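Local coordinates for F-actin-capping protein subunit alpha (Plasmodium berghei, PDB 7A0H) that probably caps the fast-growing barbed ends of actin filaments and blocks subunit exchange there, working as an asymmetric homodimer, at residues A[214-219]-A[226-231]; A[155-160]-A[180-185]. One frame throughout, in Å; residues are numbered along the deposited sequence.

Interaction 1: A[214-219]-A[226-231]; sequences DVVLTY and NFKTRK
Asp214 and Arg230 lie side by side on one face of an antiparallel beta hairpin and form a side-on salt bridge. Asp214 CG stands anti to its carbonyl carbon (chi1 -78°), which sets the carboxylate beside Arg230. Arg230 starts extended, then bends at chi3 (-81°), which brings the guanidinium edge to the carboxylate. Arg230 NE bonds Asp214 OD1 at 2.9 Å, and Arg230 NH2 bonds Asp214 OD2 at 3.1 Å. Both oxygens use their syn lone pairs. The two planes are 37° apart: OD2 lies in the guanidinium plane and OD1 is tilted out of it.

On the same face, Val216 and Lys228 run alongside each other, with Val216 CG1 3.9 Å from Lys228 CG. Asn226 crosses Val216 obliquely, and its OD1 comes 3.3 Å from Val216 CG1.

Val215, Leu217, Phe227 and Thr229 occupy the other face. Thr229 OG1 sits between its backbone N and carbonyl carbon, 3.2 Å from Val215 CB, and gives a weak hydrogen bond to Val215 O (3.4 Å). Leu217 CB lies at the edge of the Phe227 ring. Ile283, Leu276 and Thr280 of the second subunit pack on Val215, Leu217 and Phe227, and its Asp222 accepts a hydrogen bond from Asn226 N.

One face thus carries the ion pair, and the other is mostly apolar. The bidentate pairing would favour the charged form of Asp214.

Interaction 2: A[155-160]-A[180-185]; sequences NVKCAS and DRYYLK
Strands 155-160 and 180-183 run antiparallel at 164°, and four backbone hydrogen bonds join them through the pairs Asn155 with Tyr182 and Lys157 with Asp180. They form the open end of the long beta hairpin 154-167 and 170-183, in the central antiparallel sheet of the capping protein fold. The bond from Lys157 N to Asp180 O is 2.8 Å and almost straight. The one from Asn155 N to Tyr182 O is longer, 3.2 Å.

Asn155, Lys157, Asp180 and Tyr182 share one face. Tyr182 CG is anti to its carbonyl carbon (chi1 -64°), and the ring runs back along its own strand. The aliphatic chain of Lys157 crosses it at about a right angle. Lys157 CD is 3.8 Å from Tyr182 CE2, an oblique approach. Asn155 O lies at the ring edge, 3.7 Å from Tyr182 CD2. The Lys157 chain then bends at chi4, and NZ makes a weak hydrogen bond to Tyr67. Asp180 is buried, and Arg193 on the adjacent strand 187-200 forms a salt bridge with its carboxylate. The ring of His188 also meets Tyr182.

Val156 and Arg181 point to the other face. Val156 CG2 touches Arg181 CG only loosely, at 4.3 Å. Arg181 NH1 is bonded to Ser190 OG, and Ile283 of the second subunit packs on this arginine.

Beyond the strand end, Lys185 doubles back through bends at chi2 and chi3. It is poorly ordered. Its chain crosses Asn155 at about a right angle, with Lys185 NZ modelled 3.3 Å from Asn155 OD1.

Overall arrangement
From the N terminus, the chain passes through helices and a small antiparallel sheet before it enters the five-stranded sheet at strand 154-167. Interaction 2 closes first, across the hairpin of strands 154-167 and 170-183. Strand 187-200 then runs through the middle of the sheet. Interaction 1 follows, across the hairpin of strands 206-220 and 223-238. The two loops are in series and neither nest nor cross. Each contact joins a strand that is outermost within this chain to its neighbour. The centres of interactions 1 and 2 are about 15 Å apart. They touch where Tyr219 CD2 lies 3.9 Å from Tyr183 CD2. Both also contact the second subunit.

Interaction 1: A[214-219]-A[226-231]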
ATOM      1  N   ASP A 214      -8.546   9.231 -12.327  1.00 51.18           N
ATOM      2  CA  ASP A 214      -7.869   8.559 -11.212  1.00 43.87           C
ATOM      3  C   ASP A 214      -8.911   7.893 -10.341  1.00 49.96           C
ATOM      4  O   ASP A 214      -9.865   8.550  -9.911  1.00 47.68           O
ATOM      5  CB  ASP A 214      -7.083   9.549 -10.387  1.00 43.21           C
ATOM      6  CG  ASP A 214      -5.735   9.957 -11.041  1.00 47.18           C
ATOM      7  OD1 ASP A 214      -5.014   9.078 -11.586  1.00 49.83           O
ATOM      8  OD2 ASP A 214      -5.377  11.174 -10.957  1.00 61.72           O
ATOM      9  N   VAL A 215      -8.772   6.590 -10.118  1.00 55.54           N
ATOM     10  CA  VAL A 215      -9.656   5.853  -9.218  1.00 51.12           C
ATOM     11  C   VAL A 215      -8.777   5.251  -8.116  1.00 51.39           C
ATOM     12  O   VAL A 215      -7.770   4.599  -8.425  1.00 52.67           O
ATOM     13  CB  VAL A 215     -10.397   4.733  -9.941  1.00 44.73           C
ATOM     14  CG1 VAL A 215     -11.554   4.252  -9.105  1.00 56.80           C
ATOM     15  CG2 VAL A 215     -10.963   5.249 -11.239  1.00 52.44           C
ATOM     16  N   VAL A 216      -9.136   5.483  -6.848  1.00 50.33           N
ATOM     17  CA  VAL A 216      -8.314   5.005  -5.734  1.00 43.95           C
ATOM     18  C   VAL A 216      -9.224   4.345  -4.730  1.00 51.20           C
ATOM     19  O   VAL A 216     -10.101   5.019  -4.146  1.00 51.62           O
ATOM     20  CB  VAL A 216      -7.531   6.114  -4.985  1.00 51.89           C
ATOM     21  CG1 VAL A 216      -6.534   5.460  -3.963  1.00 56.85           C
ATOM     22  CG2 VAL A 216      -6.795   7.056  -5.906  1.00 51.07           C
ATOM     23  N   LEU A 217      -8.968   3.066  -4.453  1.00 46.39           N
ATOM     24  CA  LEU A 217      -9.633   2.386  -3.349  1.00 53.49           C
ATOM     25  C   LEU A 217      -8.689   2.567  -2.145  1.00 54.68           C
ATOM     26  O   LEU A 217      -7.464   2.332  -2.242  1.00 47.28           O
ATOM     27  CB  LEU A 217      -9.865   0.913  -3.654  1.00 55.34           C
ATOM     28  CG  LEU A 217     -10.650   0.056  -2.637  1.00 56.44           C
ATOM     29  CD1 LEU A 217     -12.193   0.557  -2.562  1.00 55.01           C
ATOM     30  CD2 LEU A 217     -10.548  -1.411  -2.938  1.00 54.53           C
ATOM     31  N   THR A 218      -9.265   3.014  -1.027  1.00 53.15           N
ATOM     32  CA  THR A 218      -8.516   3.334   0.180  1.00 59.74           C
ATOM     33  C   THR A 218      -9.039   2.649   1.437  1.00 56.06           C
ATOM     34  O   THR A 218      -8.353   2.705   2.457  1.00 63.26           O
ATOM     35  CB  THR A 218      -8.457   4.870   0.429  1.00 60.92           C
ATOM     36  OG1 THR A 218      -9.760   5.465   0.639  1.00 56.11           O
ATOM     37  CG2 THR A 218      -7.702   5.572  -0.693  1.00 65.14           C
ATOM     38  N   TYR A 219     -10.195   1.986   1.386  1.00 61.38           N
ATOM     39  CA  TYR A 219     -10.677   1.154   2.469  1.00 71.55           C
ATOM     40  C   TYR A 219     -10.979  -0.207   1.869  1.00 74.06           C
ATOM     41  O   TYR A 219     -11.709  -0.302   0.870  1.00 62.28           O
ATOM     42  CB  TYR A 219     -11.893   1.733   3.159  1.00 72.52           C
ATOM     43  CG  TYR A 219     -11.945   1.345   4.627  1.00 77.95           C
ATOM     44  CD1 TYR A 219     -11.061   1.907   5.538  1.00 88.42           C
ATOM     45  CD2 TYR A 219     -12.875   0.425   5.099  1.00 86.25           C
ATOM     46  CE1 TYR A 219     -11.093   1.559   6.883  1.00 94.71           C
ATOM     47  CE2 TYR A 219     -12.922   0.077   6.445  1.00 89.81           C
ATOM     48  CZ  TYR A 219     -12.019   0.644   7.329  1.00 91.49           C
ATOM     49  OH  TYR A 219     -12.039   0.319   8.665  1.00107.74           O
ATOM     50  N   ASN A 226      -4.365   1.903  -0.611  1.00 58.79           N
ATOM     51  CA  ASN A 226      -4.088   2.979  -1.564  1.00 61.49           C
ATOM     52  C   ASN A 226      -3.930   2.343  -2.933  1.00 61.65           C
ATOM     53  O   ASN A 226      -2.858   2.428  -3.544  1.00 59.61           O
ATOM     54  CB  ASN A 226      -2.851   3.752  -1.126  1.00 60.55           C
ATOM     55  CG  ASN A 226      -2.671   5.082  -1.829  1.00 68.57           C
ATOM     56  OD1 ASN A 226      -3.596   5.707  -2.424  1.00 63.57           O
ATOM     57  ND2 ASN A 226      -1.443   5.565  -1.728  1.00 67.51           N
ATOM     58  N   PHE A 227      -4.997   1.694  -3.395  1.00 46.32           N
ATOM     59  CA  PHE A 227      -4.992   0.951  -4.644  1.00 55.95           C
ATOM     60  C   PHE A 227      -5.476   1.863  -5.785  1.00 57.61           C
ATOM     61  O   PHE A 227      -6.649   2.235  -5.871  1.00 45.97           O
ATOM     62  CB  PHE A 227      -5.887  -0.272  -4.491  1.00 55.61           C
ATOM     63  CG  PHE A 227      -6.070  -1.036  -5.763  1.00 65.04           C
ATOM     64  CD1 PHE A 227      -7.320  -1.224  -6.294  1.00 50.45           C
ATOM     65  CD2 PHE A 227      -4.981  -1.598  -6.399  1.00 65.54           C
ATOM     66  CE1 PHE A 227      -7.488  -1.918  -7.456  1.00 52.86           C
ATOM     67  CE2 PHE A 227      -5.130  -2.337  -7.525  1.00 57.76           C
ATOM     68  CZ  PHE A 227      -6.392  -2.471  -8.078  1.00 68.95           C
ATOM     69  N   LYS A 228      -4.582   2.187  -6.688  1.00 51.08           N
ATOM     70  CA  LYS A 228      -4.818   3.232  -7.653  1.00 57.89           C
ATOM     71  C   LYS A 228      -4.926   2.697  -9.066  1.00 61.92           C
ATOM     72  O   LYS A 228      -4.095   1.890  -9.510  1.00 57.15           O
ATOM     73  CB  LYS A 228      -3.695   4.253  -7.644  1.00 57.61           C
ATOM     74  CG  LYS A 228      -3.424   4.954  -6.331  1.00 60.29           C
ATOM     75  CD  LYS A 228      -2.119   5.690  -6.510  1.00 59.86           C
ATOM     76  CE  LYS A 228      -1.946   6.789  -5.548  1.00 83.19           C
ATOM     77  NZ  LYS A 228      -0.707   7.461  -5.998  1.00105.08           N
ATOM     78  N   THR A 229      -5.932   3.205  -9.789  1.00 59.20           N
ATOM     79  CA  THR A 229      -6.036   2.980 -11.230  1.00 59.45           C
ATOM     80  C   THR A 229      -6.204   4.299 -11.961  1.00 53.77           C
ATOM     81  O   THR A 229      -6.860   5.238 -11.478  1.00 51.72           O
ATOM     82  CB  THR A 229      -7.177   2.068 -11.621  1.00 63.67           C
ATOM     83  OG1 THR A 229      -8.390   2.590 -11.122  1.00 56.66           O
ATOM     84  CG2 THR A 229      -6.969   0.740 -11.019  1.00 58.94           C
ATOM     85  N   ARG A 230      -5.553   4.348 -13.119  1.00 50.65           N
ATOM     86  CA  ARG A 230      -5.414   5.550 -13.890  1.00 56.94           C
ATOM     87  C   ARG A 230      -5.628   5.296 -15.380  1.00 48.39           C
ATOM     88  O   ARG A 230      -5.077   4.359 -15.946  1.00 44.98           O
ATOM     89  CB  ARG A 230      -4.020   6.153 -13.647  1.00 51.43           C
ATOM     90  CG  ARG A 230      -3.651   7.149 -14.690  1.00 59.09           C
ATOM     91  CD  ARG A 230      -2.405   7.861 -14.331  1.00 67.23           C
ATOM     92  NE  ARG A 230      -2.795   8.884 -13.392  1.00 59.55           N
ATOM     93  CZ  ARG A 230      -1.960   9.690 -12.766  1.00 76.37           C
ATOM     94  NH1 ARG A 230      -0.662   9.555 -12.967  1.00 76.38           N
ATOM     95  NH2 ARG A 230      -2.458  10.622 -11.949  1.00 74.78           N
ATOM     96  N   LYS A 231      -6.393   6.154 -16.005  1.00 43.73           N
ATOM     97  CA  LYS A 231      -6.431   6.211 -17.455  1.00 57.92           C
ATOM     98  C   LYS A 231      -6.288   7.670 -17.893  1.00 39.28           C
ATOM     99  O   LYS A 231      -6.878   8.570 -17.291  1.00 40.90           O
ATOM    100  CB  LYS A 231      -7.688   5.542 -18.007  1.00 52.86           C
ATOM    101  CG  LYS A 231      -7.420   5.093 -19.392  1.00 62.65           C
ATOM    102  CD  LYS A 231      -8.529   4.199 -19.855  1.00 65.46           C
ATOM    103  CE  LYS A 231      -8.230   3.615 -21.187  1.00 71.35           C
ATOM    104  NZ  LYS A 231      -9.500   2.997 -21.682  1.00 73.96           N
TER

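Interaction 2: A[155-160]-A[180-185]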
ATOM      1  N   ASN A 155     -21.936   7.883   2.765  1.00107.79           N
ATOM      2  CA  ASN A 155     -21.884   9.328   2.653  1.00 94.94           C
ATOM      3  C   ASN A 155     -21.004   9.575   1.441  1.00 81.41           C
ATOM      4  O   ASN A 155     -19.928   8.986   1.333  1.00 77.78           O
ATOM      5  CB  ASN A 155     -21.329   9.935   3.938  1.00109.09           C
ATOM      6  CG  ASN A 155     -21.418  11.431   3.954  1.00112.34           C
ATOM      7  OD1 ASN A 155     -22.417  12.017   3.544  1.00119.22           O
ATOM      8  ND2 ASN A 155     -20.361  12.068   4.439  1.00117.32           N
ATOM      9  N   VAL A 156     -21.490  10.360   0.492  1.00 88.40           N
ATOM     10  CA  VAL A 156     -20.745  10.644  -0.731  1.00 78.45           C
ATOM     11  C   VAL A 156     -20.618  12.163  -0.891  1.00 83.80           C
ATOM     12  O   VAL A 156     -21.604  12.884  -0.730  1.00 80.83           O
ATOM     13  CB  VAL A 156     -21.418   9.978  -1.949  1.00 75.22           C
ATOM     14  CG1 VAL A 156     -22.862  10.385  -2.035  1.00108.97           C
ATOM     15  CG2 VAL A 156     -20.655  10.314  -3.227  1.00 86.04           C
ATOM     16  N   LYS A 157     -19.383  12.643  -1.147  1.00 59.32           N
ATOM     17  CA  LYS A 157     -19.119  14.073  -1.342  1.00 61.89           C
ATOM     18  C   LYS A 157     -18.620  14.289  -2.761  1.00 58.72           C
ATOM     19  O   LYS A 157     -17.643  13.635  -3.171  1.00 58.49           O
ATOM     20  CB  LYS A 157     -18.089  14.617  -0.333  1.00 79.37           C
ATOM     21  CG  LYS A 157     -18.521  14.518   1.171  1.00 78.70           C
ATOM     22  CD  LYS A 157     -17.439  15.064   2.137  1.00 89.54           C
ATOM     23  CE  LYS A 157     -17.973  15.197   3.573  1.00101.77           C
ATOM     24  NZ  LYS A 157     -19.006  16.286   3.763  1.00111.19           N
ATOM     25  N   CYS A 158     -19.284  15.205  -3.494  0.61 64.57           N
ATOM     26  CA  CYS A 158     -19.081  15.405  -4.927  0.61 58.80           C
ATOM     27  C   CYS A 158     -18.785  16.874  -5.162  0.61 55.39           C
ATOM     28  O   CYS A 158     -19.365  17.762  -4.518  0.61 60.42           O
ATOM     29  CB  CYS A 158     -20.313  14.995  -5.779  0.61 58.79           C
ATOM     30  SG  CYS A 158     -20.052  15.106  -7.634  0.61 63.14           S
ATOM     31  N   ALA A 159     -17.886  17.136  -6.091  1.00 41.66           N
ATOM     32  CA  ALA A 159     -17.653  18.528  -6.445  1.00 48.97           C
ATOM     33  C   ALA A 159     -17.120  18.574  -7.863  1.00 38.72           C
ATOM     34  O   ALA A 159     -16.466  17.615  -8.334  1.00 43.49           O
ATOM     35  CB  ALA A 159     -16.702  19.213  -5.417  1.00 59.41           C
ATOM     36  N   SER A 160     -17.426  19.684  -8.539  1.00 42.35           N
ATOM     37  CA  SER A 160     -16.941  19.922  -9.889  1.00 47.43           C
ATOM     38  C   SER A 160     -16.721  21.421 -10.053  1.00 43.05           C
ATOM     39  O   SER A 160     -17.476  22.228  -9.491  1.00 46.53           O
ATOM     40  CB  SER A 160     -17.953  19.487 -10.991  1.00 40.98           C
ATOM     41  OG  SER A 160     -19.260  20.124 -10.780  1.00 47.19           O
ATOM     42  N   ASP A 180     -15.825  11.538  -3.512  1.00 43.12           N
ATOM     43  CA  ASP A 180     -15.214  10.888  -2.368  1.00 52.02           C
ATOM     44  C   ASP A 180     -16.322  10.158  -1.626  1.00 52.26           C
ATOM     45  O   ASP A 180     -17.385  10.742  -1.341  1.00 58.87           O
ATOM     46  CB  ASP A 180     -14.532  11.896  -1.418  1.00 46.46           C
ATOM     47  CG  ASP A 180     -13.230  12.469  -1.991  1.00 55.03           C
ATOM     48  OD1 ASP A 180     -12.352  11.787  -2.560  1.00 51.86           O
ATOM     49  OD2 ASP A 180     -13.110  13.669  -1.868  1.00 61.66           O
ATOM     50  N   ARG A 181     -16.087   8.894  -1.333  1.00 50.32           N
ATOM     51  CA  ARG A 181     -17.054   8.014  -0.689  1.00 64.62           C
ATOM     52  C   ARG A 181     -16.544   7.663   0.705  1.00 62.80           C
ATOM     53  O   ARG A 181     -15.354   7.430   0.893  1.00 58.55           O
ATOM     54  CB  ARG A 181     -17.213   6.771  -1.560  1.00 52.93           C
ATOM     55  CG  ARG A 181     -17.840   7.099  -2.987  1.00 58.78           C
ATOM     56  CD  ARG A 181     -17.922   5.871  -4.004  1.00 58.35           C
ATOM     57  NE  ARG A 181     -18.578   4.734  -3.381  1.00 55.54           N
ATOM     58  CZ  ARG A 181     -17.946   3.649  -2.946  1.00 63.82           C
ATOM     59  NH1 ARG A 181     -16.644   3.506  -3.114  1.00 56.96           N
ATOM     60  NH2 ARG A 181     -18.635   2.701  -2.338  1.00 55.02           N
ATOM     61  N   TYR A 182     -17.447   7.661   1.678  1.00 55.68           N
ATOM     62  CA  TYR A 182     -17.157   7.429   3.071  1.00 61.41           C
ATOM     63  C   TYR A 182     -18.015   6.289   3.570  1.00 80.43           C
ATOM     64  O   TYR A 182     -19.238   6.296   3.381  1.00 91.03           O
ATOM     65  CB  TYR A 182     -17.421   8.705   3.912  1.00 71.88           C
ATOM     66  CG  TYR A 182     -16.481   9.797   3.497  1.00 75.31           C
ATOM     67  CD1 TYR A 182     -15.232   9.951   4.124  1.00 64.29           C
ATOM     68  CD2 TYR A 182     -16.788  10.608   2.408  1.00 68.07           C
ATOM     69  CE1 TYR A 182     -14.345  10.916   3.715  1.00 68.61           C
ATOM     70  CE2 TYR A 182     -15.910  11.577   1.974  1.00 60.58           C
ATOM     71  CZ  TYR A 182     -14.685  11.716   2.612  1.00 69.18           C
ATOM     72  OH  TYR A 182     -13.831  12.667   2.141  1.00 67.26           O
ATOM     73  N   TYR A 183     -17.373   5.321   4.210  1.00 96.73           N
ATOM     74  CA  TYR A 183     -18.086   4.260   4.902  1.00 93.38           C
ATOM     75  C   TYR A 183     -18.412   4.702   6.310  1.00 96.91           C
ATOM     76  O   TYR A 183     -17.676   5.469   6.932  1.00105.05           O
ATOM     77  CB  TYR A 183     -17.299   2.964   4.892  1.00 89.19           C
ATOM     78  CG  TYR A 183     -17.193   2.311   3.512  1.00104.14           C
ATOM     79  CD1 TYR A 183     -18.107   2.601   2.477  1.00101.58           C
ATOM     80  CD2 TYR A 183     -16.177   1.398   3.236  1.00 84.78           C
ATOM     81  CE1 TYR A 183     -17.985   1.980   1.199  1.00 93.60           C
ATOM     82  CE2 TYR A 183     -16.054   0.780   1.993  1.00 87.00           C
ATOM     83  CZ  TYR A 183     -16.942   1.073   0.978  1.00 93.35           C
ATOM     84  OH  TYR A 183     -16.762   0.439  -0.239  1.00 82.90           O
ATOM     85  N   LEU A 184     -19.524   4.181   6.814  1.00126.76           N
ATOM     86  CA  LEU A 184     -20.004   4.660   8.105  1.00111.26           C
ATOM     87  C   LEU A 184     -20.239   6.138   7.845  1.00145.09           C
ATOM     88  O   LEU A 184     -21.114   6.480   7.037  1.00138.16           O
ATOM     89  CB  LEU A 184     -19.014   4.340   9.204  1.00116.45           C
ATOM     90  CG  LEU A 184     -18.918   2.804   9.295  1.00101.89           C
ATOM     91  CD1 LEU A 184     -17.819   2.304  10.253  1.00171.57           C
ATOM     92  CD2 LEU A 184     -20.275   2.210   9.677  1.00 87.84           C
ATOM     93  N   LYS A 185     -19.462   7.023   8.463  1.00125.42           N
ATOM     94  CA  LYS A 185     -19.591   8.430   8.089  1.00127.17           C
ATOM     95  C   LYS A 185     -18.241   9.078   7.831  1.00126.23           C
ATOM     96  O   LYS A 185     -18.156  10.029   7.045  1.00118.71           O
ATOM     97  CB  LYS A 185     -20.376   9.207   9.152  1.00144.07           C
ATOM     98  CG  LYS A 185     -21.907   8.889   9.184  1.00141.04           C
ATOM     99  CD  LYS A 185     -22.737   9.175   7.879  1.00164.90           C
ATOM    100  CE  LYS A 185     -23.018  10.682   7.643  1.00165.32           C
ATOM    101  NZ  LYS A 185     -23.761  10.982   6.371  1.00191.80           N
TER